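Local coordinates for protein gamma-glutamyl phosphate reductase (Saccharomyces cerevisiae, PDB 1VLU) that catalyses the NADPH-dependent reduction of L-gamma-glutamyl phosphate to glutamate semialdehyde and phosphate, the second step of proline synthesis from glutamate, at residues C242-K256 / E274-V288. Sequence-based numbering, arbitrary orientation.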
loop_
_atom_site.group_PDB
_atom_site.type_symbol
_atom_site.label_atom_id
_atom_site.label_comp_id
_atom_site.label_asym_id
_atom_site.label_seq_id
_atom_site.Cartn_x
_atom_site.Cartn_y
_atom_site.Cartn_z
ATOM N N CYS A 242 2.262 14.863 -11.337
ATOM C CA CYS A 242 1.107 15.632 -11.795
ATOM C C CYS A 242 1.295 16.171 -13.205
ATOM O O CYS A 242 2.301 16.790 -13.504
ATOM C CB CYS A 242 0.843 16.792 -10.850
ATOM S SG CYS A 242 0.507 16.216 -9.164
ATOM N N SER A 243 0.309 15.942 -14.063
ATOM C CA SER A 243 0.403 16.288 -15.470
ATOM C C SER A 243 -0.534 17.430 -15.867
ATOM O O SER A 243 -1.631 17.545 -15.363
ATOM C CB SER A 243 0.137 15.065 -16.343
ATOM O OG SER A 243 1.049 14.020 -16.048
ATOM N N ILE A 244 -0.065 18.282 -16.767
ATOM C CA ILE A 244 -0.921 19.259 -17.413
ATOM C C ILE A 244 -0.923 18.928 -18.902
ATOM O O ILE A 244 0.129 18.907 -19.538
ATOM C CB ILE A 244 -0.457 20.711 -17.166
ATOM C CG1 ILE A 244 -0.265 20.963 -15.658
ATOM C CG2 ILE A 244 -1.461 21.703 -17.760
ATOM C CD1 ILE A 244 0.550 22.226 -15.325
ATOM N N TYR A 245 -2.104 18.618 -19.427
ATOM C CA TYR A 245 -2.258 18.425 -20.855
ATOM C C TYR A 245 -2.723 19.700 -21.546
ATOM O O TYR A 245 -3.807 20.209 -21.277
ATOM C CB TYR A 245 -3.202 17.266 -21.147
ATOM C CG TYR A 245 -3.533 17.101 -22.620
ATOM C CD1 TYR A 245 -2.525 16.957 -23.579
ATOM C CD2 TYR A 245 -4.857 17.068 -23.051
ATOM C CE1 TYR A 245 -2.827 16.795 -24.915
ATOM C CE2 TYR A 245 -5.166 16.898 -24.376
ATOM C CZ TYR A 245 -4.148 16.768 -25.311
ATOM O OH TYR A 245 -4.471 16.593 -26.645
ATOM N N LEU A 246 -1.873 20.204 -22.435
ATOM C CA LEU A 246 -2.157 21.370 -23.256
ATOM C C LEU A 246 -2.648 20.908 -24.620
ATOM O O LEU A 246 -1.867 20.553 -25.493
ATOM C CB LEU A 246 -0.900 22.226 -23.401
ATOM C CG LEU A 246 -0.215 22.665 -22.110
ATOM C CD1 LEU A 246 0.932 23.603 -22.418
ATOM C CD2 LEU A 246 -1.209 23.349 -21.191
ATOM N N ASP A 247 -3.964 20.925 -24.770
ATOM C CA ASP A 247 -4.672 20.367 -25.904
ATOM C C ASP A 247 -4.462 21.195 -27.165
ATOM O O ASP A 247 -4.046 22.361 -27.105
ATOM C CB ASP A 247 -6.164 20.301 -25.554
ATOM C CG ASP A 247 -6.967 19.407 -26.492
ATOM O OD1 ASP A 247 -6.430 18.413 -27.058
ATOM O OD2 ASP A 247 -8.168 19.703 -26.652
ATOM N N GLU A 248 -4.754 20.588 -28.312
ATOM C CA GLU A 248 -4.752 21.296 -29.585
ATOM C C GLU A 248 -5.502 22.647 -29.497
ATOM O O GLU A 248 -5.034 23.646 -30.028
ATOM C CB GLU A 248 -5.332 20.397 -30.675
ATOM C CG GLU A 248 -5.568 21.106 -31.987
ATOM C CD GLU A 248 -6.098 20.198 -33.077
ATOM O OE1 GLU A 248 -6.021 18.952 -32.923
ATOM O OE2 GLU A 248 -6.584 20.743 -34.101
ATOM N N ASP A 249 -6.634 22.668 -28.792
ATOM C CA ASP A 249 -7.444 23.876 -28.625
ATOM C C ASP A 249 -7.259 24.594 -27.287
ATOM O O ASP A 249 -8.153 25.331 -26.857
ATOM C CB ASP A 249 -8.923 23.558 -28.813
ATOM C CG ASP A 249 -9.203 22.868 -30.125
ATOM O OD1 ASP A 249 -8.602 23.257 -31.155
ATOM O OD2 ASP A 249 -10.033 21.938 -30.126
ATOM N N ALA A 250 -6.116 24.374 -26.635
ATOM C CA ALA A 250 -5.694 25.205 -25.512
ATOM C C ALA A 250 -5.654 26.689 -25.874
ATOM O O ALA A 250 -5.091 27.082 -26.905
ATOM C CB ALA A 250 -4.329 24.773 -25.005
ATOM N N ASP A 251 -6.281 27.509 -25.036
ATOM C CA ASP A 251 -6.064 28.947 -25.064
ATOM C C ASP A 251 -4.638 29.209 -24.583
ATOM O O ASP A 251 -4.211 28.660 -23.548
ATOM C CB ASP A 251 -7.068 29.643 -24.153
ATOM C CG ASP A 251 -6.925 31.157 -24.171
ATOM O OD1 ASP A 251 -5.909 31.680 -23.656
ATOM O OD2 ASP A 251 -7.846 31.821 -24.694
ATOM N N LEU A 252 -3.910 30.035 -25.332
ATOM C CA LEU A 252 -2.487 30.276 -25.083
ATOM C C LEU A 252 -2.207 31.129 -23.839
ATOM O O LEU A 252 -1.253 30.851 -23.103
ATOM C CB LEU A 252 -1.809 30.871 -26.325
ATOM C CG LEU A 252 -0.323 31.277 -26.286
ATOM C CD1 LEU A 252 0.650 30.084 -26.306
ATOM C CD2 LEU A 252 -0.040 32.209 -27.430
ATOM N N ILE A 253 -3.027 32.152 -23.607
ATOM C CA ILE A 253 -2.918 32.972 -22.399
ATOM C C ILE A 253 -3.177 32.114 -21.150
ATOM O O ILE A 253 -2.376 32.140 -20.209
ATOM C CB ILE A 253 -3.873 34.202 -22.435
ATOM C CG1 ILE A 253 -3.462 35.170 -23.556
ATOM C CG2 ILE A 253 -3.916 34.906 -21.062
ATOM C CD1 ILE A 253 -4.644 35.860 -24.238
ATOM N N LYS A 254 -4.271 31.346 -21.151
ATOM C CA LYS A 254 -4.559 30.403 -20.057
ATOM C C LYS A 254 -3.474 29.348 -19.896
ATOM O O LYS A 254 -3.053 29.062 -18.785
ATOM C CB LYS A 254 -5.894 29.705 -20.253
ATOM C CG LYS A 254 -7.095 30.565 -20.019
ATOM C CD LYS A 254 -8.333 29.727 -20.259
ATOM C CE LYS A 254 -9.495 30.591 -20.664
ATOM N NZ LYS A 254 -10.430 29.815 -21.504
ATOM N N ALA A 255 -3.027 28.769 -21.004
ATOM C CA ALA A 255 -1.993 27.739 -20.966
ATOM C C ALA A 255 -0.708 28.250 -20.309
ATOM O O ALA A 255 -0.031 27.507 -19.600
ATOM C CB ALA A 255 -1.700 27.221 -22.383
ATOM N N LYS A 256 -0.389 29.521 -20.561
ATOM C CA LYS A 256 0.798 30.162 -20.017
ATOM C C LYS A 256 0.687 30.419 -18.528
ATOM O O LYS A 256 1.619 30.123 -17.787
ATOM C CB LYS A 256 1.083 31.482 -20.741
ATOM C CG LYS A 256 1.896 31.334 -22.010
ATOM C CD LYS A 256 2.020 32.664 -22.709
ATOM C CE LYS A 256 2.825 32.523 -23.991
ATOM N NZ LYS A 256 2.904 33.795 -24.784
ATOM N N GLU A 274 6.212 17.496 -11.864
ATOM C CA GLU A 274 5.230 17.908 -12.856
ATOM C C GLU A 274 5.656 17.501 -14.257
ATOM O O GLU A 274 6.828 17.577 -14.601
ATOM C CB GLU A 274 5.039 19.425 -12.824
ATOM C CG GLU A 274 4.753 20.015 -11.448
ATOM C CD GLU A 274 3.275 20.250 -11.174
ATOM O OE1 GLU A 274 2.460 20.213 -12.131
ATOM O OE2 GLU A 274 2.935 20.482 -9.988
ATOM N N THR A 275 4.691 17.061 -15.051
ATOM C CA THR A 275 4.891 16.843 -16.472
ATOM C C THR A 275 3.949 17.744 -17.261
ATOM O O THR A 275 2.785 17.925 -16.898
ATOM C CB THR A 275 4.712 15.360 -16.867
ATOM O OG1 THR A 275 5.585 14.554 -16.066
ATOM C CG2 THR A 275 5.074 15.133 -18.334
ATOM N N LEU A 276 4.496 18.342 -18.314
ATOM C CA LEU A 276 3.732 19.087 -19.289
ATOM C C LEU A 276 3.530 18.199 -20.495
ATOM O O LEU A 276 4.488 17.815 -21.149
ATOM C CB LEU A 276 4.519 20.323 -19.715
ATOM C CG LEU A 276 3.748 21.602 -20.012
ATOM C CD1 LEU A 276 2.881 21.985 -18.839
ATOM C CD2 LEU A 276 4.752 22.679 -20.259
ATOM N N LEU A 277 2.279 17.873 -20.794
ATOM C CA LEU A 277 1.971 17.065 -21.965
ATOM C C LEU A 277 1.452 18.023 -23.034
ATOM O O LEU A 277 0.437 18.691 -22.835
ATOM C CB LEU A 277 0.962 15.959 -21.616
ATOM C CG LEU A 277 1.352 14.865 -20.606
ATOM C CD1 LEU A 277 0.128 14.144 -20.117
ATOM C CD2 LEU A 277 2.300 13.876 -21.236
ATOM N N ILE A 278 2.181 18.114 -24.145
ATOM C CA ILE A 278 1.930 19.125 -25.165
ATOM C C ILE A 278 1.405 18.504 -26.456
ATOM O O ILE A 278 2.037 17.620 -27.027
ATOM C CB ILE A 278 3.225 19.953 -25.480
ATOM C CG1 ILE A 278 3.675 20.740 -24.238
ATOM C CG2 ILE A 278 2.995 20.887 -26.658
ATOM C CD1 ILE A 278 4.911 21.548 -24.437
ATOM N N ASN A 279 0.250 18.959 -26.915
ATOM C CA ASN A 279 -0.194 18.607 -28.250
ATOM C C ASN A 279 0.567 19.438 -29.288
ATOM O O ASN A 279 0.551 20.676 -29.220
ATOM C CB ASN A 279 -1.697 18.811 -28.393
ATOM C CG ASN A 279 -2.276 18.073 -29.576
ATOM O OD1 ASN A 279 -1.882 18.285 -30.718
ATOM N ND2 ASN A 279 -3.232 17.195 -29.303
ATOM N N PRO A 280 1.240 18.758 -30.252
ATOM C CA PRO A 280 2.011 19.425 -31.309
ATOM C C PRO A 280 1.178 20.418 -32.125
ATOM O O PRO A 280 1.713 21.429 -32.589
ATOM C CB PRO A 280 2.466 18.264 -32.205
ATOM C CG PRO A 280 2.453 17.075 -31.334
ATOM C CD PRO A 280 1.297 17.288 -30.388
ATOM N N LYS A 281 -0.114 20.134 -32.283
ATOM C CA LYS A 281 -1.027 21.004 -33.017
ATOM C C LYS A 281 -1.516 22.208 -32.205
ATOM O O LYS A 281 -2.285 23.029 -32.706
ATOM C CB LYS A 281 -2.214 20.188 -33.536
ATOM C CG LYS A 281 -1.815 19.105 -34.526
ATOM C CD LYS A 281 -3.004 18.303 -34.998
ATOM C CE LYS A 281 -2.552 17.118 -35.844
ATOM N NZ LYS A 281 -3.611 16.066 -35.939
ATOM N N PHE A 282 -1.100 22.303 -30.944
ATOM C CA PHE A 282 -1.370 23.493 -30.140
ATOM C C PHE A 282 -0.431 24.599 -30.646
ATOM O O PHE A 282 0.794 24.460 -30.587
ATOM C CB PHE A 282 -1.209 23.170 -28.638
ATOM C CG PHE A 282 -1.110 24.377 -27.725
ATOM C CD1 PHE A 282 -1.842 25.550 -27.966
ATOM C CD2 PHE A 282 -0.302 24.318 -26.594
ATOM C CE1 PHE A 282 -1.729 26.665 -27.109
ATOM C CE2 PHE A 282 -0.179 25.420 -25.728
ATOM C CZ PHE A 282 -0.902 26.594 -25.986
ATOM N N SER A 283 -1.014 25.673 -31.180
ATOM C CA SER A 283 -0.230 26.745 -31.810
ATOM C C SER A 283 0.546 27.541 -30.779
ATOM O O SER A 283 0.002 27.919 -29.741
ATOM C CB SER A 283 -1.123 27.703 -32.620
ATOM O OG SER A 283 -1.803 27.039 -33.676
ATOM N N LYS A 284 1.816 27.796 -31.090
ATOM C CA LYS A 284 2.711 28.597 -30.245
ATOM C C LYS A 284 3.004 27.899 -28.916
ATOM O O LYS A 284 3.329 28.549 -27.927
ATOM C CB LYS A 284 2.144 30.008 -30.008
ATOM C CG LYS A 284 1.928 30.860 -31.266
ATOM C CD LYS A 284 0.590 31.613 -31.176
ATOM C CE LYS A 284 0.643 32.994 -31.831
ATOM N NZ LYS A 284 1.385 33.971 -30.976
ATOM N N TRP A 285 2.897 26.569 -28.914
ATOM C CA TRP A 285 3.144 25.762 -27.720
ATOM C C TRP A 285 4.528 26.013 -27.139
ATOM O O TRP A 285 4.737 25.818 -25.944
ATOM C CB TRP A 285 2.933 24.268 -27.993
ATOM C CG TRP A 285 3.795 23.667 -29.061
ATOM C CD1 TRP A 285 3.435 23.423 -30.350
ATOM C CD2 TRP A 285 5.146 23.200 -28.928
ATOM N NE1 TRP A 285 4.476 22.849 -31.036
ATOM C CE2 TRP A 285 5.540 22.700 -30.189
ATOM C CE3 TRP A 285 6.065 23.159 -27.865
ATOM C CZ2 TRP A 285 6.821 22.175 -30.429
ATOM C CZ3 TRP A 285 7.338 22.630 -28.094
ATOM C CH2 TRP A 285 7.702 22.142 -29.370
ATOM N N TRP A 286 5.458 26.450 -27.994
ATOM C CA TRP A 286 6.830 26.756 -27.578
ATOM C C TRP A 286 6.892 28.027 -26.742
ATOM O O TRP A 286 7.757 28.143 -25.881
ATOM C CB TRP A 286 7.785 26.845 -28.781
ATOM C CG TRP A 286 7.292 27.759 -29.837
ATOM C CD1 TRP A 286 7.495 29.106 -29.920
ATOM C CD2 TRP A 286 6.474 27.405 -30.956
ATOM N NE1 TRP A 286 6.858 29.615 -31.029
ATOM C CE2 TRP A 286 6.223 28.591 -31.682
ATOM C CE3 TRP A 286 5.927 26.200 -31.418
ATOM C CZ2 TRP A 286 5.450 28.607 -32.844
ATOM C CZ3 TRP A 286 5.162 26.218 -32.581
ATOM C CH2 TRP A 286 4.930 27.411 -33.274
ATOM N N GLU A 287 5.961 28.952 -26.972
ATOM C CA GLU A 287 5.910 30.199 -26.211
ATOM C C GLU A 287 5.597 29.937 -24.747
ATOM O O GLU A 287 5.914 30.752 -23.880
ATOM C CB GLU A 287 4.890 31.166 -26.799
ATOM C CG GLU A 287 5.353 31.855 -28.081
ATOM C CD GLU A 287 4.427 32.993 -28.508
ATOM O OE1 GLU A 287 3.592 33.439 -27.685
ATOM O OE2 GLU A 287 4.536 33.450 -29.671
ATOM N N VAL A 288 4.969 28.792 -24.498
ATOM C CA VAL A 288 4.630 28.324 -23.158
ATOM C C VAL A 288 5.885 27.853 -22.420
ATOM O O VAL A 288 6.105 28.245 -21.271
ATOM C CB VAL A 288 3.532 27.222 -23.216
ATOM C CG1 VAL A 288 3.392 26.497 -21.891
ATOM C CG2 VAL A 288 2.202 27.840 -23.613
#
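Two successive beta-alpha units of a parallel-sheet alpha/beta fold meet here, strand 242-246 lying alongside strand 274-278. Five backbone hydrogen bonds join them in the alternating parallel pattern: Ile244 gives its N to Thr275 O and its O to Leu277 N (2.7 Å), and the run ends at Asn279 N on Leu246 O. The strands are the central neighbours of the six-stranded sheet in this aldehyde dehydrogenase-like protein, and helix 252-261 links them as a beta-alpha-beta crossover; strand 369-373 flanks 242-246 on its other edge. On the face of Tyr245 and Leu277, packed by helix 354-361, Asn279 ND2 donates to Tyr245 OH (3.0 Å) at the edge of the phenol, with the oxygen in the amide plane and ring and amide turned 45° apart. Tyr245 OH in turn gives a weak bond to Asp247 OD1, while Thr374 and Asn379 hold Asp247 OD2. The Asn279 amide also closes an Asx turn, OD1 taking Lys281 N on a lone pair. Beyond the strands, a chi1 of 165° turns the Phe282 ring toward Ala250 and Ala255. Ala250 CB sits over the centre of one face of the Phe282 ring, a CH-pi contact of 3.9 Å to the centroid, while Phe282 CZ meets Ala255 CB (3.7 Å) and Leu252 CD1. Leu246 CD1 and Val288 CG1 touch tip to tip (3.8 Å). Between the helices, the extended Lys256 chain brings NZ to the anti lone pair of Glu287 OE1 (3.0 Å), and Lys284 NZ makes a weak salt bridge to Glu287 OE2.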